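Local coordinates for protein Kif13b (Mus musculus, PDB 5B64), which belongs to the kinesin family and probably moves cargo along microtubules as a motor, this portion being a helix-and-sheet domain bound to another protein, at residues 18-23 and 83-88; 25-30 and 90-95; 96-101 and 110-115. One frame throughout, in Å; residues are numbered along the deposited sequence.

Contact 1. Residues 18-23 and 83-88; sequences IVKANL and KLENRL
K20 reaches across from helix 9-34 to E85 on helix 81-100, and this single pair carries the direct touch between the two segments. The two side chains meet at about a right angle. With CG anti to the backbone N (chi1 176°), the extended chain of K20 carries the ammonium out to the carboxylate, where NZ donates a weak hydrogen bond to OE1 of E85 at 3.2 Å within a salt bridge. The other oxygen of E85, OE2, faces the methylene CE of K20 and stays 3.7 Å from NZ, so the weak bond is made to one carboxylate oxygen. The pair bridges two helices that both also pack on the three-stranded antiparallel sheet joining them along the chain: A21 lies on P65 and V43, while L84 touches I67 as well as L24, V25 and A28 of helix 9-34. A valine in place of E85 would probably leave the ammonium of K20 without its mate and free to swing away. The other charges of residues 83-88 are answered away from helix 9-34. D120 accepts salt bridges from NZ of K83 and NH1 of R87, whose NH2 donates to the carbonyl of P117, and NE of R87 pairs with an acidic side chain of the other protein chain. Within the helices, N22 N bonds to I18 O at 3.0 Å and R87 N to K83 O at 2.8 Å.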
loop_
_atom_site.group_PDB
_atom_site.type_symbol
_atom_site.label_atom_id
_atom_site.label_comp_id
_atom_site.label_asym_id
_atom_site.label_seq_id
_atom_site.Cartn_x
_atom_site.Cartn_y
_atom_site.Cartn_z
ATOM N N ILE B 18 -20.062 -2.304 -25.478
ATOM C CA ILE B 18 -18.708 -1.804 -25.701
ATOM C C ILE B 18 -18.582 -0.322 -25.338
ATOM O O ILE B 18 -17.535 0.137 -24.876
ATOM C CB ILE B 18 -18.232 -2.079 -27.139
ATOM C CG1 ILE B 18 -17.938 -3.586 -27.300
ATOM C CG2 ILE B 18 -16.999 -1.236 -27.470
ATOM C CD1 ILE B 18 -17.767 -4.087 -28.732
ATOM N N VAL B 19 -19.664 0.420 -25.515
ATOM C CA VAL B 19 -19.686 1.812 -25.100
ATOM C C VAL B 19 -19.623 1.926 -23.575
ATOM O O VAL B 19 -18.834 2.700 -23.025
ATOM C CB VAL B 19 -20.933 2.521 -25.650
ATOM C CG1 VAL B 19 -21.238 3.765 -24.840
ATOM C CG2 VAL B 19 -20.727 2.842 -27.145
ATOM N N LYS B 20 -20.452 1.136 -22.907
ATOM C CA LYS B 20 -20.466 1.060 -21.456
ATOM C C LYS B 20 -19.082 0.713 -20.910
ATOM O O LYS B 20 -18.596 1.371 -20.004
ATOM C CB LYS B 20 -21.491 0.007 -21.023
ATOM C CG LYS B 20 -21.594 -0.296 -19.533
ATOM C CD LYS B 20 -22.818 -1.173 -19.307
ATOM C CE LYS B 20 -23.061 -1.465 -17.830
ATOM N NZ LYS B 20 -24.507 -1.765 -17.531
ATOM N N ALA B 21 -18.453 -0.313 -21.476
ATOM C CA ALA B 21 -17.170 -0.794 -20.979
ATOM C C ALA B 21 -16.096 0.255 -21.200
ATOM O O ALA B 21 -15.218 0.460 -20.349
ATOM C CB ALA B 21 -16.784 -2.102 -21.667
ATOM N N ASN B 22 -16.176 0.912 -22.354
ATOM C CA ASN B 22 -15.237 1.962 -22.713
ATOM C C ASN B 22 -15.160 3.061 -21.667
ATOM O O ASN B 22 -14.071 3.491 -21.298
ATOM C CB ASN B 22 -15.587 2.544 -24.075
ATOM C CG ASN B 22 -14.932 1.792 -25.202
ATOM O OD1 ASN B 22 -14.042 0.971 -24.978
ATOM N ND2 ASN B 22 -15.341 2.088 -26.433
ATOM N N LEU B 23 -16.323 3.498 -21.192
ATOM C CA LEU B 23 -16.417 4.464 -20.104
ATOM C C LEU B 23 -15.885 3.939 -18.745
ATOM O O LEU B 23 -15.087 4.602 -18.091
ATOM C CB LEU B 23 -17.872 4.927 -19.945
ATOM C CG LEU B 23 -18.417 6.135 -20.726
ATOM C CD1 LEU B 23 -17.342 6.838 -21.541
ATOM C CD2 LEU B 23 -19.624 5.777 -21.602
ATOM N N LYS B 83 -17.726 -7.953 -13.521
ATOM C CA LYS B 83 -16.775 -7.885 -12.433
ATOM C C LYS B 83 -16.179 -6.476 -12.264
ATOM O O LYS B 83 -16.046 -5.993 -11.129
ATOM C CB LYS B 83 -15.687 -8.956 -12.568
ATOM C CG LYS B 83 -14.524 -8.707 -11.623
ATOM C CD LYS B 83 -13.606 -9.886 -11.499
ATOM C CE LYS B 83 -12.369 -9.502 -10.713
ATOM N NZ LYS B 83 -11.585 -10.703 -10.368
ATOM N N LEU B 84 -15.826 -5.820 -13.372
ATOM C CA LEU B 84 -15.347 -4.439 -13.303
ATOM C C LEU B 84 -16.443 -3.534 -12.713
ATOM O O LEU B 84 -16.200 -2.695 -11.832
ATOM C CB LEU B 84 -14.930 -3.946 -14.686
ATOM C CG LEU B 84 -14.482 -2.486 -14.832
ATOM C CD1 LEU B 84 -13.262 -2.182 -13.991
ATOM C CD2 LEU B 84 -14.189 -2.124 -16.303
ATOM N N GLU B 85 -17.665 -3.751 -13.175
ATOM C CA GLU B 85 -18.779 -2.948 -12.745
ATOM C C GLU B 85 -18.971 -3.050 -11.226
ATOM O O GLU B 85 -19.187 -2.026 -10.553
ATOM C CB GLU B 85 -20.025 -3.373 -13.508
ATOM C CG GLU B 85 -21.135 -2.365 -13.476
ATOM C CD GLU B 85 -22.088 -2.545 -14.628
ATOM O OE1 GLU B 85 -23.206 -1.977 -14.575
ATOM O OE2 GLU B 85 -21.708 -3.256 -15.588
ATOM N N ASN B 86 -18.881 -4.274 -10.696
ATOM C CA ASN B 86 -18.893 -4.511 -9.247
ATOM C C ASN B 86 -17.680 -3.950 -8.490
ATOM O O ASN B 86 -17.838 -3.311 -7.434
ATOM C CB ASN B 86 -19.033 -5.991 -8.932
ATOM C CG ASN B 86 -20.408 -6.516 -9.246
ATOM O OD1 ASN B 86 -21.416 -5.834 -9.020
ATOM N ND2 ASN B 86 -20.466 -7.735 -9.779
ATOM N N ARG B 87 -16.477 -4.192 -9.009
ATOM C CA ARG B 87 -15.284 -3.659 -8.365
ATOM C C ARG B 87 -15.326 -2.150 -8.287
ATOM O O ARG B 87 -14.825 -1.579 -7.324
ATOM C CB ARG B 87 -14.009 -4.080 -9.085
ATOM C CG ARG B 87 -13.501 -5.416 -8.651
ATOM C CD ARG B 87 -13.214 -5.509 -7.146
ATOM N NE ARG B 87 -12.978 -6.905 -6.822
ATOM C CZ ARG B 87 -11.888 -7.580 -7.174
ATOM N NH1 ARG B 87 -11.783 -8.870 -6.871
ATOM N NH2 ARG B 87 -10.897 -6.969 -7.820
ATOM N N LEU B 88 -15.906 -1.508 -9.307
ATOM C CA LEU B 88 -16.109 -0.053 -9.277
ATOM C C LEU B 88 -16.876 0.426 -8.026
ATOM O O LEU B 88 -16.604 1.500 -7.498
ATOM C CB LEU B 88 -16.785 0.447 -10.560
ATOM C CG LEU B 88 -15.755 0.635 -11.675
ATOM C CD1 LEU B 88 -16.430 0.849 -13.041
ATOM C CD2 LEU B 88 -14.798 1.775 -11.334
#

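Contact 2. Residues 25-30 and 90-95; sequences VREASY and DMRDLY
M91 points its side chain from helix 81-100 into A28 of helix 9-34, and its SD comes to 3.9 Å from A28 CB. The arrangement is a pair of packed helices running in roughly the same direction; over segments 25-30 and 90-95 the axes are 34° apart and 10.5 Å from each other at closest approach. The backbones stand nearest at this same pair, and the methionine, extended beyond CG, lays its sulfur against the alanine methyl. L84 and L88 also press on A28, and I31 and F118 on M91, which makes this the buried side of the contact.

R92 follows on the more open side and meets E27. Its CG is anti to the carbonyl carbon (chi1 -64°), and the chain runs out straight to NE, which donates to OE1 of E27 over 2.6 Å. The oxygen lies in the guanidinium plane and is approached nearly along its C-O axis. NH2 of R92 adds a weak bond to the same OE1, at 3.1 Å. Both N-H groups therefore converge on one oxygen, and the carboxylate plane stands 89° from the guanidinium.

Beyond R92, L94 turns to A115, P117 and L35. Y95 returns to the first helix, resting on I31 and E34 and slanting toward Y30. The two phenols meet obliquely near their hydroxyl ends in van der Waals contact: Y95 OH lies 3.8 Å from Y30 OH and 4.0 Å from Y30 CE1.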
loop_
_atom_site.group_PDB
_atom_site.type_symbol
_atom_site.label_atom_id
_atom_site.label_comp_id
_atom_site.label_asym_id
_atom_site.label_seq_id
_atom_site.Cartn_x
_atom_site.Cartn_y
_atom_site.Cartn_z
ATOM N N VAL B 25 -13.905 1.551 -17.866
ATOM C CA VAL B 25 -12.492 1.249 -17.871
ATOM C C VAL B 25 -11.730 2.547 -17.649
ATOM O O VAL B 25 -10.689 2.590 -17.001
ATOM C CB VAL B 25 -12.147 0.550 -19.218
ATOM C CG1 VAL B 25 -11.023 1.242 -19.983
ATOM C CG2 VAL B 25 -11.908 -0.947 -18.998
ATOM N N ARG B 26 -12.295 3.624 -18.158
ATOM C CA ARG B 26 -11.723 4.939 -17.974
ATOM C C ARG B 26 -11.853 5.448 -16.537
ATOM O O ARG B 26 -10.960 6.129 -16.028
ATOM C CB ARG B 26 -12.408 5.907 -18.925
ATOM C CG ARG B 26 -11.776 5.932 -20.280
ATOM C CD ARG B 26 -11.367 7.357 -20.615
ATOM N NE ARG B 26 -12.216 7.894 -21.671
ATOM C CZ ARG B 26 -12.081 9.103 -22.198
ATOM N NH1 ARG B 26 -11.129 9.928 -21.767
ATOM N NH2 ARG B 26 -12.910 9.483 -23.157
ATOM N N GLU B 27 -12.973 5.139 -15.889
ATOM C CA GLU B 27 -13.174 5.575 -14.511
ATOM C C GLU B 27 -12.275 4.753 -13.603
ATOM O O GLU B 27 -11.636 5.300 -12.701
ATOM C CB GLU B 27 -14.645 5.505 -14.071
ATOM C CG GLU B 27 -14.873 5.940 -12.613
ATOM C CD GLU B 27 -16.299 6.449 -12.317
ATOM O OE1 GLU B 27 -17.013 5.831 -11.497
ATOM O OE2 GLU B 27 -16.701 7.493 -12.881
ATOM N N ALA B 28 -12.197 3.449 -13.857
ATOM C CA ALA B 28 -11.346 2.591 -13.035
ATOM C C ALA B 28 -9.897 3.092 -13.096
ATOM O O ALA B 28 -9.242 3.258 -12.063
ATOM C CB ALA B 28 -11.437 1.140 -13.475
ATOM N N SER B 29 -9.425 3.371 -14.305
ATOM C CA SER B 29 -8.054 3.806 -14.504
ATOM C C SER B 29 -7.701 5.045 -13.698
ATOM O O SER B 29 -6.582 5.167 -13.186
ATOM C CB SER B 29 -7.787 4.069 -15.981
ATOM O OG SER B 29 -7.637 2.839 -16.671
ATOM N N TYR B 30 -8.658 5.957 -13.584
ATOM C CA TYR B 30 -8.402 7.241 -12.960
ATOM C C TYR B 30 -8.255 7.087 -11.434
ATOM O O TYR B 30 -7.327 7.648 -10.814
ATOM C CB TYR B 30 -9.532 8.219 -13.302
ATOM C CG TYR B 30 -9.469 9.473 -12.483
ATOM C CD1 TYR B 30 -10.333 9.673 -11.408
ATOM C CD2 TYR B 30 -8.514 10.450 -12.756
ATOM C CE1 TYR B 30 -10.248 10.841 -10.628
ATOM C CE2 TYR B 30 -8.434 11.599 -11.992
ATOM C CZ TYR B 30 -9.299 11.785 -10.936
ATOM O OH TYR B 30 -9.200 12.926 -10.190
ATOM N N ASP B 90 -16.505 -0.717 -5.185
ATOM C CA ASP B 90 -15.472 -0.699 -4.161
ATOM C C ASP B 90 -14.431 0.406 -4.362
ATOM O O ASP B 90 -14.016 1.045 -3.397
ATOM C CB ASP B 90 -14.786 -2.067 -4.077
ATOM C CG ASP B 90 -15.732 -3.168 -3.622
ATOM O OD1 ASP B 90 -16.597 -2.903 -2.749
ATOM O OD2 ASP B 90 -15.609 -4.305 -4.139
ATOM N N MET B 91 -14.005 0.609 -5.608
ATOM C CA MET B 91 -13.034 1.642 -5.963
ATOM C C MET B 91 -13.560 3.045 -5.622
ATOM O O MET B 91 -12.869 3.844 -4.984
ATOM C CB MET B 91 -12.713 1.557 -7.461
ATOM C CG MET B 91 -12.256 0.186 -7.965
ATOM S SD MET B 91 -11.764 0.289 -9.705
ATOM C CE MET B 91 -11.679 -1.421 -10.205
ATOM N N ARG B 92 -14.787 3.333 -6.054
ATOM C CA ARG B 92 -15.495 4.556 -5.662
ATOM C C ARG B 92 -15.550 4.768 -4.148
ATOM O O ARG B 92 -15.245 5.858 -3.673
ATOM C CB ARG B 92 -16.909 4.569 -6.237
ATOM C CG ARG B 92 -16.936 4.605 -7.750
ATOM C CD ARG B 92 -18.354 4.537 -8.282
ATOM N NE ARG B 92 -18.370 4.399 -9.734
ATOM C CZ ARG B 92 -19.054 3.479 -10.400
ATOM N NH1 ARG B 92 -19.815 2.602 -9.753
ATOM N NH2 ARG B 92 -18.989 3.448 -11.724
ATOM N N ASP B 93 -15.932 3.727 -3.410
ATOM C CA ASP B 93 -15.907 3.735 -1.942
ATOM C C ASP B 93 -14.550 4.089 -1.388
ATOM O O ASP B 93 -14.446 4.985 -0.547
ATOM C CB ASP B 93 -16.294 2.378 -1.368
ATOM C CG ASP B 93 -17.783 2.105 -1.465
ATOM O OD1 ASP B 93 -18.533 3.031 -1.855
ATOM O OD2 ASP B 93 -18.202 0.963 -1.147
ATOM N N LEU B 94 -13.518 3.380 -1.855
ATOM C CA LEU B 94 -12.158 3.566 -1.342
ATOM C C LEU B 94 -11.673 4.983 -1.648
ATOM O O LEU B 94 -11.048 5.650 -0.817
ATOM C CB LEU B 94 -11.203 2.553 -1.958
ATOM C CG LEU B 94 -9.823 2.451 -1.302
ATOM C CD1 LEU B 94 -9.937 2.023 0.164
ATOM C CD2 LEU B 94 -8.898 1.491 -2.076
ATOM N N TYR B 95 -12.007 5.439 -2.845
ATOM C CA TYR B 95 -11.668 6.779 -3.275
ATOM C C TYR B 95 -12.293 7.859 -2.384
ATOM O O TYR B 95 -11.612 8.786 -1.945
ATOM C CB TYR B 95 -12.119 6.974 -4.720
ATOM C CG TYR B 95 -11.737 8.308 -5.271
ATOM C CD1 TYR B 95 -10.445 8.546 -5.733
ATOM C CD2 TYR B 95 -12.663 9.347 -5.329
ATOM C CE1 TYR B 95 -10.089 9.788 -6.260
ATOM C CE2 TYR B 95 -12.311 10.595 -5.838
ATOM C CZ TYR B 95 -11.022 10.807 -6.303
ATOM O OH TYR B 95 -10.673 12.043 -6.812
#

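Contact 3. Residues 96-101 and 110-115; sequences QEWKEC and SYFKRA
The ring of F112 is enclosed on both faces: CD1 of W98 sits over the centre of one, 3.9 Å above the plane, and CD1 of its own helix neighbour Y111 over the centre of the other. W98 presents the edge of its five-membered ring in a T-shaped (edge-to-face) stack, the planes inclined at 68°. At the F112 edge lies the sulfur of C101, with SG 4.1 Å from CE2 of F112, a cysteine sulfur-aromatic contact. The phenyl also leans on the backbone of the first helix, its CE1 and CZ facing W98 CA. A chi1 of -70°, which sets CG of F112 beside its backbone N, directs the ring at this W98 backbone.

The two segments form a helical hairpin, helices 96-100 and 110-114 running antiparallel at 150° with the axes of these short segments 11.6 Å apart. W98 and F112 face each other where the backbones are nearest.

Beside the aromatic cluster E97 and Y111 approach from opposite directions. The phenol donates from OH of Y111 to OE2 of E97 at 2.6 Å, reaching its syn lone pair, on the side of OE1. That carboxylate oxygen lies near the plane of the tyrosine ring, at its edge, whereas the carboxylate as a whole is turned from the ring.

The pair faces the other protein chain: OE1 of E97 is hydrogen-bonded to a polar and an aromatic side chain there, and Y111 OH to a basic one. Toward the end of helix 106-114, the carbonyls of F112 and A115 both accept from NZ of K37.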
loop_
_atom_site.group_PDB
_atom_site.type_symbol
_atom_site.label_atom_id
_atom_site.label_comp_id
_atom_site.label_asym_id
_atom_site.label_seq_id
_atom_site.Cartn_x
_atom_site.Cartn_y
_atom_site.Cartn_z
ATOM N N GLN B 96 -13.591 7.743 -2.131
ATOM C CA GLN B 96 -14.285 8.737 -1.327
ATOM C C GLN B 96 -13.776 8.659 0.104
ATOM O O GLN B 96 -13.669 9.666 0.790
ATOM C CB GLN B 96 -15.792 8.522 -1.379
ATOM C CG GLN B 96 -16.565 9.526 -0.568
ATOM C CD GLN B 96 -18.066 9.269 -0.605
ATOM O OE1 GLN B 96 -18.521 8.123 -0.504
ATOM N NE2 GLN B 96 -18.844 10.337 -0.758
ATOM N N GLU B 97 -13.443 7.451 0.545
ATOM C CA GLU B 97 -12.854 7.277 1.859
ATOM C C GLU B 97 -11.497 7.990 1.936
ATOM O O GLU B 97 -11.177 8.633 2.934
ATOM C CB GLU B 97 -12.706 5.792 2.205
ATOM C CG GLU B 97 -12.614 5.557 3.694
ATOM C CD GLU B 97 -12.183 4.144 4.074
ATOM O OE1 GLU B 97 -11.907 3.908 5.285
ATOM O OE2 GLU B 97 -12.121 3.281 3.175
ATOM N N TRP B 98 -10.710 7.865 0.874
ATOM C CA TRP B 98 -9.405 8.492 0.790
ATOM C C TRP B 98 -9.512 10.014 0.818
ATOM O O TRP B 98 -8.832 10.670 1.616
ATOM C CB TRP B 98 -8.701 8.027 -0.487
ATOM C CG TRP B 98 -7.335 8.606 -0.678
ATOM C CD1 TRP B 98 -6.247 8.426 0.124
ATOM C CD2 TRP B 98 -6.905 9.440 -1.757
ATOM N NE1 TRP B 98 -5.167 9.103 -0.388
ATOM C CE2 TRP B 98 -5.548 9.738 -1.539
ATOM C CE3 TRP B 98 -7.540 9.974 -2.884
ATOM C CZ2 TRP B 98 -4.810 10.537 -2.412
ATOM C CZ3 TRP B 98 -6.806 10.773 -3.752
ATOM C CH2 TRP B 98 -5.457 11.044 -3.512
ATOM N N LYS B 99 -10.370 10.553 -0.054
ATOM C CA LYS B 99 -10.612 11.999 -0.190
ATOM C C LYS B 99 -11.156 12.684 1.066
ATOM O O LYS B 99 -11.055 13.904 1.212
ATOM C CB LYS B 99 -11.581 12.267 -1.345
ATOM C CG LYS B 99 -10.904 12.365 -2.688
ATOM C CD LYS B 99 -9.729 13.320 -2.582
ATOM C CE LYS B 99 -9.115 13.669 -3.925
ATOM N NZ LYS B 99 -7.901 14.512 -3.715
ATOM N N GLU B 100 -11.741 11.898 1.964
ATOM C CA GLU B 100 -12.407 12.445 3.128
ATOM C C GLU B 100 -11.622 12.161 4.394
ATOM O O GLU B 100 -11.954 12.678 5.465
ATOM C CB GLU B 100 -13.818 11.877 3.238
ATOM C CG GLU B 100 -14.809 12.575 2.332
ATOM C CD GLU B 100 -16.145 11.858 2.259
ATOM O OE1 GLU B 100 -16.373 10.923 3.074
ATOM O OE2 GLU B 100 -16.954 12.229 1.374
ATOM N N CYS B 101 -10.586 11.335 4.275
ATOM C CA CYS B 101 -9.743 11.019 5.416
ATOM C C CYS B 101 -8.918 12.232 5.812
ATOM O O CYS B 101 -8.240 12.819 4.978
ATOM C CB CYS B 101 -8.795 9.865 5.101
ATOM S SG CYS B 101 -7.845 9.348 6.556
ATOM N N SER B 110 -1.059 2.775 6.048
ATOM C CA SER B 110 -0.992 1.359 5.685
ATOM C C SER B 110 -2.321 0.848 5.118
ATOM O O SER B 110 -2.346 0.085 4.153
ATOM C CB SER B 110 -0.571 0.508 6.881
ATOM O OG SER B 110 -0.327 -0.840 6.481
ATOM N N TYR B 111 -3.420 1.283 5.727
ATOM C CA TYR B 111 -4.728 0.899 5.264
ATOM C C TYR B 111 -4.902 1.209 3.770
ATOM O O TYR B 111 -5.295 0.342 3.005
ATOM C CB TYR B 111 -5.832 1.536 6.119
ATOM C CG TYR B 111 -7.190 1.411 5.463
ATOM C CD1 TYR B 111 -7.627 2.366 4.545
ATOM C CD2 TYR B 111 -8.014 0.318 5.720
ATOM C CE1 TYR B 111 -8.838 2.247 3.920
ATOM C CE2 TYR B 111 -9.243 0.197 5.100
ATOM C CZ TYR B 111 -9.651 1.168 4.198
ATOM O OH TYR B 111 -10.871 1.073 3.557
ATOM N N PHE B 112 -4.606 2.435 3.357
ATOM C CA PHE B 112 -4.714 2.807 1.944
ATOM C C PHE B 112 -3.665 2.112 1.073
ATOM O O PHE B 112 -3.949 1.757 -0.077
ATOM C CB PHE B 112 -4.711 4.343 1.746
ATOM C CG PHE B 112 -5.977 5.008 2.235
ATOM C CD1 PHE B 112 -7.165 4.886 1.518
ATOM C CD2 PHE B 112 -6.001 5.694 3.447
ATOM C CE1 PHE B 112 -8.355 5.463 1.993
ATOM C CE2 PHE B 112 -7.189 6.291 3.929
ATOM C CZ PHE B 112 -8.367 6.170 3.200
ATOM N N LYS B 113 -2.466 1.904 1.614
ATOM C CA LYS B 113 -1.415 1.259 0.833
ATOM C C LYS B 113 -1.819 -0.169 0.461
ATOM O O LYS B 113 -1.614 -0.610 -0.668
ATOM C CB LYS B 113 -0.072 1.247 1.579
ATOM C CG LYS B 113 1.030 0.504 0.800
ATOM C CD LYS B 113 2.280 0.229 1.642
ATOM C CE LYS B 113 2.550 -1.280 1.850
ATOM N NZ LYS B 113 3.366 -1.963 0.773
ATOM N N ARG B 114 -2.398 -0.881 1.423
ATOM C CA ARG B 114 -2.697 -2.287 1.255
ATOM C C ARG B 114 -4.010 -2.546 0.521
ATOM O O ARG B 114 -4.201 -3.635 -0.014
ATOM C CB ARG B 114 -2.690 -3.000 2.616
ATOM C CG ARG B 114 -1.364 -2.960 3.293
ATOM C CD ARG B 114 -1.306 -3.847 4.503
ATOM N NE ARG B 114 -1.097 -5.265 4.200
ATOM C CZ ARG B 114 0.077 -5.811 3.885
ATOM N NH1 ARG B 114 1.176 -5.058 3.775
ATOM N NH2 ARG B 114 0.150 -7.120 3.661
ATOM N N ALA B 115 -4.912 -1.565 0.491
ATOM C CA ALA B 115 -6.228 -1.795 -0.089
ATOM C C ALA B 115 -6.178 -1.746 -1.613
ATOM O O ALA B 115 -5.990 -0.680 -2.208
ATOM C CB ALA B 115 -7.278 -0.804 0.477
#

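Overall arrangement
All three contacts use helix 81-100. Contacts 1 and 2 join it to helix 9-34, and their centres lie about 10 Å apart; their segments alternate along the chain, with the three-stranded antiparallel sheet between the two helices in sequence. They merge through L84 and L88, which pack on V25 and A28. Contact 3 comes afterwards in the chain and folds helix 106-114 back on the far end of helix 81-100. Its centre is about 13 Å from that of contact 2 and about 22 Å from that of contact 1. L94 links it to contact 2 by touching Y111, F112 and A115. Helix 81-100 thus spans from the helix-sheet body to the hairpin, where, of the three contacts, the other protein chain is within reach of the most residues.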